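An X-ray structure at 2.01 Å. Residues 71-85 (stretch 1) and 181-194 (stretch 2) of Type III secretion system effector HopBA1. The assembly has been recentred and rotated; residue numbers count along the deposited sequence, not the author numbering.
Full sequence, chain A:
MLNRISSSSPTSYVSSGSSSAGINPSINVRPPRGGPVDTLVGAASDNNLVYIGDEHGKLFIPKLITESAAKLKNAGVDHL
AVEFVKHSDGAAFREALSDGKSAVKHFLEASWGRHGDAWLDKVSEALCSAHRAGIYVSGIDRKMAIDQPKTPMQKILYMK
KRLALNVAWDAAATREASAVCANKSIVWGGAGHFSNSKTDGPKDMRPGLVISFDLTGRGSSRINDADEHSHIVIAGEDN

Stretch 1 71-85: KLKNAGVDHLAVEFV
Stretch 2 (181-194) CANKSIVWGGAGHF

Parallel strands pair by a staggered ladder in which one residue bonds to two neighbours across the gap, and HopBA1 offers a compact example, its strands 77-82 and 184-190 running 16° apart. Stretch 1 enters as a helix, from which Leu72 (m, t) sends CD1 to 3.9 Å from Ile186 CD1. Gly76, the first residue to leave helical phi/psi, lies in a Schellman motif, its positive phi (112°, psi 4°) suiting glycine.

Val77 (t) pairs with Lys184, CA to CA 4.6 Å. At Asp78 (phi/psi -108/-5) a bulge shifts the register by one: Asp78 N and, weakly, His79 N share Lys184 O, at 3.0 and 3.5 Å, while Asp78 OD2 accepts Asn183 N at 3.1 Å. His79 then pairs with Ser185, and regular extended geometry follows. His79 O accepts Ile186 N (2.9 Å).

Side chains alternate accordingly. Leu80 (t, p) places CD1 3.8 Å from Ile186 CG2 (m, t), on the face shared with Val82 and Trp188; Ala81 lies with Val187 on the other. Ala81 N reaches Ile186 O (2.8 Å), and Ala81 O accepts Trp188 N (2.8 Å). Where a type I turn, Val82 to Val85, bends the chain, Glu83 N closes on Trp188 O (2.9 Å); Glu83, with chi1 and chi2 both t and chi3 13°, receives Gly190 N at OE1, 2.8 Å, and Phe84 (m, chi2 -62°) sets its edge against the Trp188 (t, chi2 16°) face, planes at 87°.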

ATOM      1  N   LYS A  71      11.647   4.062  10.891  1.00 71.28           N
ATOM      2  CA  LYS A  71      11.639   2.805  11.631  1.00 71.83           C
ATOM      3  C   LYS A  71      11.473   1.613  10.697  1.00 70.69           C
ATOM      4  O   LYS A  71      12.080   0.557  10.914  1.00 68.20           O
ATOM      5  CB  LYS A  71      10.530   2.821  12.681  1.00 68.98           C
ATOM      6  CG  LYS A  71      10.818   3.733  13.863  1.00 70.97           C
ATOM      7  CD  LYS A  71       9.706   3.664  14.889  1.00 72.41           C
ATOM      8  CE  LYS A  71       9.911   4.671  16.004  1.00 79.07           C
ATOM      9  NZ  LYS A  71       8.770   4.660  16.960  1.00 82.69           N
ATOM     10  N   LEU A  72      10.652   1.757   9.653  1.00 59.59           N
ATOM     11  CA  LEU A  72      10.508   0.676   8.683  1.00 60.20           C
ATOM     12  C   LEU A  72      11.832   0.387   7.989  1.00 66.32           C
ATOM     13  O   LEU A  72      12.210  -0.778   7.816  1.00 62.09           O
ATOM     14  CB  LEU A  72       9.432   1.023   7.657  1.00 54.39           C
ATOM     15  CG  LEU A  72       7.981   0.957   8.146  1.00 54.30           C
ATOM     16  CD1 LEU A  72       7.049   1.564   7.116  1.00 55.26           C
ATOM     17  CD2 LEU A  72       7.572  -0.480   8.451  1.00 51.52           C
ATOM     18  N   LYS A  73      12.553   1.435   7.582  1.00 67.96           N
ATOM     19  CA  LYS A  73      13.873   1.243   6.992  1.00 68.45           C
ATOM     20  C   LYS A  73      14.779   0.458   7.933  1.00 70.38           C
ATOM     21  O   LYS A  73      15.451  -0.494   7.520  1.00 72.76           O
ATOM     22  CB  LYS A  73      14.497   2.598   6.653  1.00 65.57           C
ATOM     23  CG  LYS A  73      15.908   2.516   6.084  1.00 62.74           C
ATOM     24  CD  LYS A  73      15.919   1.873   4.707  1.00 58.03           C
ATOM     25  CE  LYS A  73      17.339   1.619   4.235  1.00 66.84           C
ATOM     26  NZ  LYS A  73      17.378   1.072   2.851  1.00 96.19           N
ATOM     27  N   ASN A  74      14.810   0.849   9.209  1.00 65.98           N
ATOM     28  CA  ASN A  74      15.657   0.159  10.176  1.00 68.93           C
ATOM     29  C   ASN A  74      15.225  -1.289  10.364  1.00 92.70           C
ATOM     30  O   ASN A  74      16.062  -2.155  10.643  1.00 99.93           O
ATOM     31  CB  ASN A  74      15.631   0.904  11.511  1.00 72.28           C
ATOM     32  CG  ASN A  74      16.425   0.197  12.592  1.00 84.77           C
ATOM     33  OD1 ASN A  74      15.887  -0.617  13.341  1.00 89.96           O
ATOM     34  ND2 ASN A  74      17.714   0.510  12.681  1.00 88.30           N
ATOM     35  N   ALA A  75      13.931  -1.573  10.213  1.00 70.03           N
ATOM     36  CA  ALA A  75      13.435  -2.938  10.331  1.00 74.52           C
ATOM     37  C   ALA A  75      13.822  -3.812   9.145  1.00 71.65           C
ATOM     38  O   ALA A  75      13.603  -5.027   9.199  1.00 69.55           O
ATOM     39  CB  ALA A  75      11.913  -2.929  10.485  1.00 80.46           C
ATOM     40  N   GLY A  76      14.383  -3.230   8.085  1.00 67.56           N
ATOM     41  CA  GLY A  76      14.781  -3.975   6.906  1.00 66.77           C
ATOM     42  C   GLY A  76      13.976  -3.672   5.662  1.00 66.02           C
ATOM     43  O   GLY A  76      14.196  -4.322   4.633  1.00 60.82           O
ATOM     44  N   VAL A  77      13.053  -2.713   5.714  1.00 62.29           N
ATOM     45  CA  VAL A  77      12.249  -2.352   4.550  1.00 61.03           C
ATOM     46  C   VAL A  77      13.092  -1.448   3.658  1.00 56.69           C
ATOM     47  O   VAL A  77      13.408  -0.316   4.027  1.00 65.88           O
ATOM     48  CB  VAL A  77      10.941  -1.662   4.961  1.00 54.46           C
ATOM     49  CG1 VAL A  77      10.128  -1.267   3.727  1.00 54.75           C
ATOM     50  CG2 VAL A  77      10.126  -2.570   5.872  1.00 56.50           C
ATOM     51  N   ASP A  78      13.460  -1.951   2.480  1.00 55.86           N
ATOM     52  CA  ASP A  78      14.244  -1.189   1.519  1.00 55.18           C
ATOM     53  C   ASP A  78      13.445  -0.750   0.300  1.00 53.33           C
ATOM     54  O   ASP A  78      13.978  -0.008  -0.533  1.00 52.80           O
ATOM     55  CB  ASP A  78      15.450  -2.016   1.052  1.00 58.17           C
ATOM     56  CG  ASP A  78      16.361  -2.419   2.195  1.00 63.85           C
ATOM     57  OD1 ASP A  78      16.610  -1.578   3.083  1.00 72.71           O
ATOM     58  OD2 ASP A  78      16.825  -3.578   2.208  1.00 72.05           O
ATOM     59  N   HIS A  79      12.189  -1.172   0.178  1.00 49.49           N
ATOM     60  CA  HIS A  79      11.426  -0.951  -1.041  1.00 47.14           C
ATOM     61  C   HIS A  79       9.967  -0.711  -0.692  1.00 45.00           C
ATOM     62  O   HIS A  79       9.382  -1.463   0.094  1.00 43.78           O
ATOM     63  CB  HIS A  79      11.552  -2.154  -1.980  1.00 48.27           C
ATOM     64  CG  HIS A  79      10.825  -1.984  -3.277  1.00 48.30           C
ATOM     65  ND1 HIS A  79      10.060  -2.985  -3.835  1.00 49.87           N
ATOM     66  CD2 HIS A  79      10.755  -0.935  -4.129  1.00 45.94           C
ATOM     67  CE1 HIS A  79       9.544  -2.558  -4.973  1.00 48.65           C
ATOM     68  NE2 HIS A  79       9.949  -1.317  -5.175  1.00 50.58           N
ATOM     69  N   LEU A  80       9.389   0.333  -1.284  1.00 43.13           N
ATOM     70  CA  LEU A  80       7.971   0.650  -1.142  1.00 38.11           C
ATOM     71  C   LEU A  80       7.381   0.804  -2.537  1.00 41.06           C
ATOM     72  O   LEU A  80       7.705   1.757  -3.253  1.00 43.47           O
ATOM     73  CB  LEU A  80       7.770   1.919  -0.314  1.00 36.44           C
ATOM     74  CG  LEU A  80       6.342   2.459  -0.231  1.00 37.60           C
ATOM     75  CD1 LEU A  80       5.420   1.476   0.475  1.00 37.87           C
ATOM     76  CD2 LEU A  80       6.344   3.807   0.470  1.00 43.13           C
ATOM     77  N   ALA A  81       6.517  -0.129  -2.921  1.00 38.54           N
ATOM     78  CA  ALA A  81       5.912  -0.160  -4.246  1.00 40.74           C
ATOM     79  C   ALA A  81       4.455   0.267  -4.120  1.00 31.41           C
ATOM     80  O   ALA A  81       3.697  -0.329  -3.344  1.00 34.59           O
ATOM     81  CB  ALA A  81       6.030  -1.559  -4.847  1.00 41.58           C
ATOM     82  N   VAL A  82       4.063   1.300  -4.868  1.00 35.76           N
ATOM     83  CA  VAL A  82       2.795   1.984  -4.629  1.00 33.98           C
ATOM     84  C   VAL A  82       1.950   2.008  -5.895  1.00 39.06           C
ATOM     85  O   VAL A  82       2.468   2.165  -7.008  1.00 37.36           O
ATOM     86  CB  VAL A  82       3.019   3.416  -4.102  1.00 37.06           C
ATOM     87  CG1 VAL A  82       3.916   3.381  -2.875  1.00 37.08           C
ATOM     88  CG2 VAL A  82       3.605   4.321  -5.188  1.00 36.26           C
ATOM     89  N   GLU A  83       0.634   1.874  -5.706  1.00 31.98           N
ATOM     90  CA  GLU A  83      -0.321   1.967  -6.806  1.00 31.30           C
ATOM     91  C   GLU A  83      -0.362   3.365  -7.409  1.00 30.44           C
ATOM     92  O   GLU A  83      -0.724   3.524  -8.579  1.00 38.52           O
ATOM     93  CB  GLU A  83      -1.718   1.586  -6.311  1.00 35.28           C
ATOM     94  CG  GLU A  83      -2.832   1.820  -7.328  1.00 38.28           C
ATOM     95  CD  GLU A  83      -4.220   1.568  -6.767  1.00 39.71           C
ATOM     96  OE1 GLU A  83      -4.362   1.452  -5.532  1.00 34.12           O
ATOM     97  OE2 GLU A  83      -5.177   1.500  -7.568  1.00 46.54           O
ATOM     98  N   PHE A  84      -0.003   4.385  -6.637  1.00 32.41           N
ATOM     99  CA  PHE A  84      -0.241   5.760  -7.060  1.00 34.08           C
ATOM    100  C   PHE A  84       0.624   6.172  -8.243  1.00 38.72           C
ATOM    101  O   PHE A  84       0.347   7.204  -8.862  1.00 40.52           O
ATOM    102  CB  PHE A  84      -0.008   6.696  -5.878  1.00 38.42           C
ATOM    103  CG  PHE A  84      -0.684   6.239  -4.616  1.00 39.34           C
ATOM    104  CD1 PHE A  84      -2.063   6.130  -4.559  1.00 41.52           C
ATOM    105  CD2 PHE A  84       0.058   5.909  -3.494  1.00 38.30           C
ATOM    106  CE1 PHE A  84      -2.691   5.700  -3.406  1.00 40.49           C
ATOM    107  CE2 PHE A  84      -0.562   5.485  -2.336  1.00 40.73           C
ATOM    108  CZ  PHE A  84      -1.939   5.379  -2.291  1.00 39.70           C
ATOM    109  N   VAL A  85       1.645   5.388  -8.581  1.00 37.41           N
ATOM    110  CA  VAL A  85       2.541   5.679  -9.692  1.00 36.99           C
ATOM    111  C   VAL A  85       2.505   4.501 -10.649  1.00 35.16           C
ATOM    112  O   VAL A  85       2.585   3.342 -10.222  1.00 39.03           O
ATOM    113  CB  VAL A  85       3.981   5.937  -9.215  1.00 42.86           C
ATOM    114  CG1 VAL A  85       4.886   6.263 -10.397  1.00 43.04           C
ATOM    115  CG2 VAL A  85       4.008   7.057  -8.195  1.00 38.44           C
ATOM    116  N   CYS A 181      17.998  -5.011  -4.758  1.00 69.55           N
ATOM    117  CA  CYS A 181      18.358  -6.064  -3.811  1.00 83.60           C
ATOM    118  C   CYS A 181      17.708  -5.814  -2.453  1.00 68.00           C
ATOM    119  O   CYS A 181      18.362  -5.808  -1.409  1.00 74.53           O
ATOM    120  CB  CYS A 181      19.877  -6.176  -3.678  1.00 99.60           C
ATOM    121  SG  CYS A 181      20.719  -6.659  -5.198  1.00 69.56           S
ATOM    122  N   ALA A 182      16.394  -5.611  -2.476  1.00 60.65           N
ATOM    123  CA  ALA A 182      15.668  -5.271  -1.261  1.00 57.20           C
ATOM    124  C   ALA A 182      15.598  -6.468  -0.320  1.00 61.87           C
ATOM    125  O   ALA A 182      15.288  -7.589  -0.738  1.00 62.36           O
ATOM    126  CB  ALA A 182      14.259  -4.790  -1.602  1.00 58.42           C
ATOM    127  N   ASN A 183      15.898  -6.229   0.954  1.00 70.34           N
ATOM    128  CA  ASN A 183      15.627  -7.230   1.977  1.00 79.22           C
ATOM    129  C   ASN A 183      14.124  -7.459   2.108  1.00 78.07           C
ATOM    130  O   ASN A 183      13.619  -8.552   1.827  1.00 77.34           O
ATOM    131  CB  ASN A 183      16.228  -6.786   3.311  1.00 86.24           C
ATOM    132  CG  ASN A 183      16.431  -7.936   4.273  1.00 93.40           C
ATOM    133  OD1 ASN A 183      16.908  -9.005   3.887  1.00101.97           O
ATOM    134  ND2 ASN A 183      16.069  -7.726   5.534  1.00 88.32           N
ATOM    135  N   LYS A 184      13.393  -6.425   2.513  1.00 66.72           N
ATOM    136  CA  LYS A 184      11.948  -6.487   2.664  1.00 58.92           C
ATOM    137  C   LYS A 184      11.299  -5.383   1.844  1.00 60.33           C
ATOM    138  O   LYS A 184      11.897  -4.325   1.617  1.00 58.02           O
ATOM    139  CB  LYS A 184      11.545  -6.349   4.131  1.00 62.08           C
ATOM    140  CG  LYS A 184      12.231  -7.345   5.038  1.00 70.73           C
ATOM    141  CD  LYS A 184      11.853  -7.126   6.481  1.00 75.78           C
ATOM    142  CE  LYS A 184      12.427  -8.212   7.367  1.00 75.03           C
ATOM    143  NZ  LYS A 184      12.072  -7.983   8.786  1.00 86.26           N
ATOM    144  N   SER A 185      10.069  -5.638   1.402  1.00 51.28           N
ATOM    145  CA  SER A 185       9.313  -4.693   0.596  1.00 46.93           C
ATOM    146  C   SER A 185       7.904  -4.548   1.149  1.00 48.41           C
ATOM    147  O   SER A 185       7.369  -5.461   1.785  1.00 51.57           O
ATOM    148  CB  SER A 185       9.244  -5.139  -0.871  1.00 44.25           C
ATOM    149  OG  SER A 185       8.581  -4.172  -1.660  1.00 59.87           O
ATOM    150  N   ILE A 186       7.315  -3.379   0.909  1.00 43.14           N
ATOM    151  CA  ILE A 186       5.909  -3.124   1.195  1.00 42.49           C
ATOM    152  C   ILE A 186       5.234  -2.743  -0.111  1.00 45.38           C
ATOM    153  O   ILE A 186       5.770  -1.937  -0.882  1.00 40.10           O
ATOM    154  CB  ILE A 186       5.730  -2.013   2.248  1.00 41.16           C
ATOM    155  CG1 ILE A 186       6.268  -2.480   3.599  1.00 46.73           C
ATOM    156  CG2 ILE A 186       4.254  -1.611   2.365  1.00 41.50           C
ATOM    157  CD1 ILE A 186       6.368  -1.385   4.637  1.00 55.73           C
ATOM    158  N   VAL A 187       4.066  -3.329  -0.360  1.00 41.12           N
ATOM    159  CA  VAL A 187       3.219  -2.974  -1.491  1.00 34.62           C
ATOM    160  C   VAL A 187       2.004  -2.240  -0.945  1.00 35.58           C
ATOM    161  O   VAL A 187       1.285  -2.767  -0.087  1.00 38.26           O
ATOM    162  CB  VAL A 187       2.806  -4.216  -2.300  1.00 34.73           C
ATOM    163  CG1 VAL A 187       1.706  -3.880  -3.302  1.00 35.18           C
ATOM    164  CG2 VAL A 187       4.013  -4.796  -3.011  1.00 36.01           C
ATOM    165  N   TRP A 188       1.775  -1.030  -1.450  1.00 32.20           N
ATOM    166  CA  TRP A 188       0.732  -0.137  -0.955  1.00 30.61           C
ATOM    167  C   TRP A 188      -0.227   0.136  -2.105  1.00 33.38           C
ATOM    168  O   TRP A 188       0.152   0.757  -3.104  1.00 36.66           O
ATOM    169  CB  TRP A 188       1.353   1.151  -0.414  1.00 34.42           C
ATOM    170  CG  TRP A 188       0.387   2.160   0.122  1.00 30.95           C
ATOM    171  CD1 TRP A 188      -0.920   1.964   0.457  1.00 39.18           C
ATOM    172  CD2 TRP A 188       0.668   3.536   0.390  1.00 34.35           C
ATOM    173  NE1 TRP A 188      -1.470   3.137   0.922  1.00 36.41           N
ATOM    174  CE2 TRP A 188      -0.512   4.117   0.890  1.00 35.85           C
ATOM    175  CE3 TRP A 188       1.809   4.333   0.258  1.00 36.50           C
ATOM    176  CZ2 TRP A 188      -0.586   5.461   1.251  1.00 39.57           C
ATOM    177  CZ3 TRP A 188       1.734   5.663   0.618  1.00 39.67           C
ATOM    178  CH2 TRP A 188       0.545   6.216   1.104  1.00 34.40           C
ATOM    179  N   GLY A 189      -1.460  -0.344  -1.970  1.00 32.44           N
ATOM    180  CA  GLY A 189      -2.450  -0.210  -3.022  1.00 32.97           C
ATOM    181  C   GLY A 189      -3.834  -0.437  -2.464  1.00 33.90           C
ATOM    182  O   GLY A 189      -4.007  -0.823  -1.305  1.00 40.99           O
ATOM    183  N   GLY A 190      -4.828  -0.193  -3.315  1.00 34.78           N
ATOM    184  CA  GLY A 190      -6.219  -0.298  -2.911  1.00 33.77           C
ATOM    185  C   GLY A 190      -6.560  -1.618  -2.255  1.00 38.37           C
ATOM    186  O   GLY A 190      -6.270  -2.686  -2.801  1.00 39.33           O
ATOM    187  N   ALA A 191      -7.206  -1.547  -1.087  1.00 38.21           N
ATOM    188  CA  ALA A 191      -7.477  -2.744  -0.297  1.00 35.99           C
ATOM    189  C   ALA A 191      -8.333  -3.751  -1.056  1.00 42.30           C
ATOM    190  O   ALA A 191      -8.235  -4.957  -0.803  1.00 44.18           O
ATOM    191  CB  ALA A 191      -8.158  -2.356   1.015  1.00 41.26           C
ATOM    192  N   GLY A 192      -9.177  -3.286  -1.979  1.00 43.59           N
ATOM    193  CA  GLY A 192      -9.980  -4.207  -2.765  1.00 45.38           C
ATOM    194  C   GLY A 192      -9.148  -5.227  -3.520  1.00 44.37           C
ATOM    195  O   GLY A 192      -9.623  -6.325  -3.816  1.00 47.72           O
ATOM    196  N   HIS A 193      -7.900  -4.887  -3.834  1.00 41.22           N
ATOM    197  CA  HIS A 193      -7.033  -5.805  -4.560  1.00 41.88           C
ATOM    198  C   HIS A 193      -6.505  -6.929  -3.680  1.00 52.11           C
ATOM    199  O   HIS A 193      -6.008  -7.929  -4.208  1.00 47.94           O
ATOM    200  CB  HIS A 193      -5.861  -5.036  -5.175  1.00 40.20           C
ATOM    201  CG  HIS A 193      -6.267  -4.098  -6.269  1.00 44.26           C
ATOM    202  ND1 HIS A 193      -6.000  -4.345  -7.599  1.00 44.36           N
ATOM    203  CD2 HIS A 193      -6.931  -2.918  -6.232  1.00 43.75           C
ATOM    204  CE1 HIS A 193      -6.477  -3.355  -8.332  1.00 42.77           C
ATOM    205  NE2 HIS A 193      -7.050  -2.478  -7.527  1.00 41.58           N
ATOM    206  N   PHE A 194      -6.622  -6.797  -2.358  1.00 45.72           N
ATOM    207  CA  PHE A 194      -6.028  -7.736  -1.416  1.00 50.19           C
ATOM    208  C   PHE A 194      -7.074  -8.576  -0.686  1.00 45.37           C
ATOM    209  O   PHE A 194      -6.784  -9.127   0.379  1.00 52.68           O
ATOM    210  CB  PHE A 194      -5.166  -6.983  -0.403  1.00 44.02           C
ATOM    211  CG  PHE A 194      -4.170  -6.045  -1.026  1.00 39.58           C
ATOM    212  CD1 PHE A 194      -3.638  -6.296  -2.281  1.00 37.99           C
ATOM    213  CD2 PHE A 194      -3.760  -4.908  -0.351  1.00 37.52           C
ATOM    214  CE1 PHE A 194      -2.723  -5.429  -2.848  1.00 44.84           C
ATOM    215  CE2 PHE A 194      -2.841  -4.043  -0.911  1.00 34.48           C
ATOM    216  CZ  PHE A 194      -2.324  -4.299  -2.159  1.00 37.08           C
TER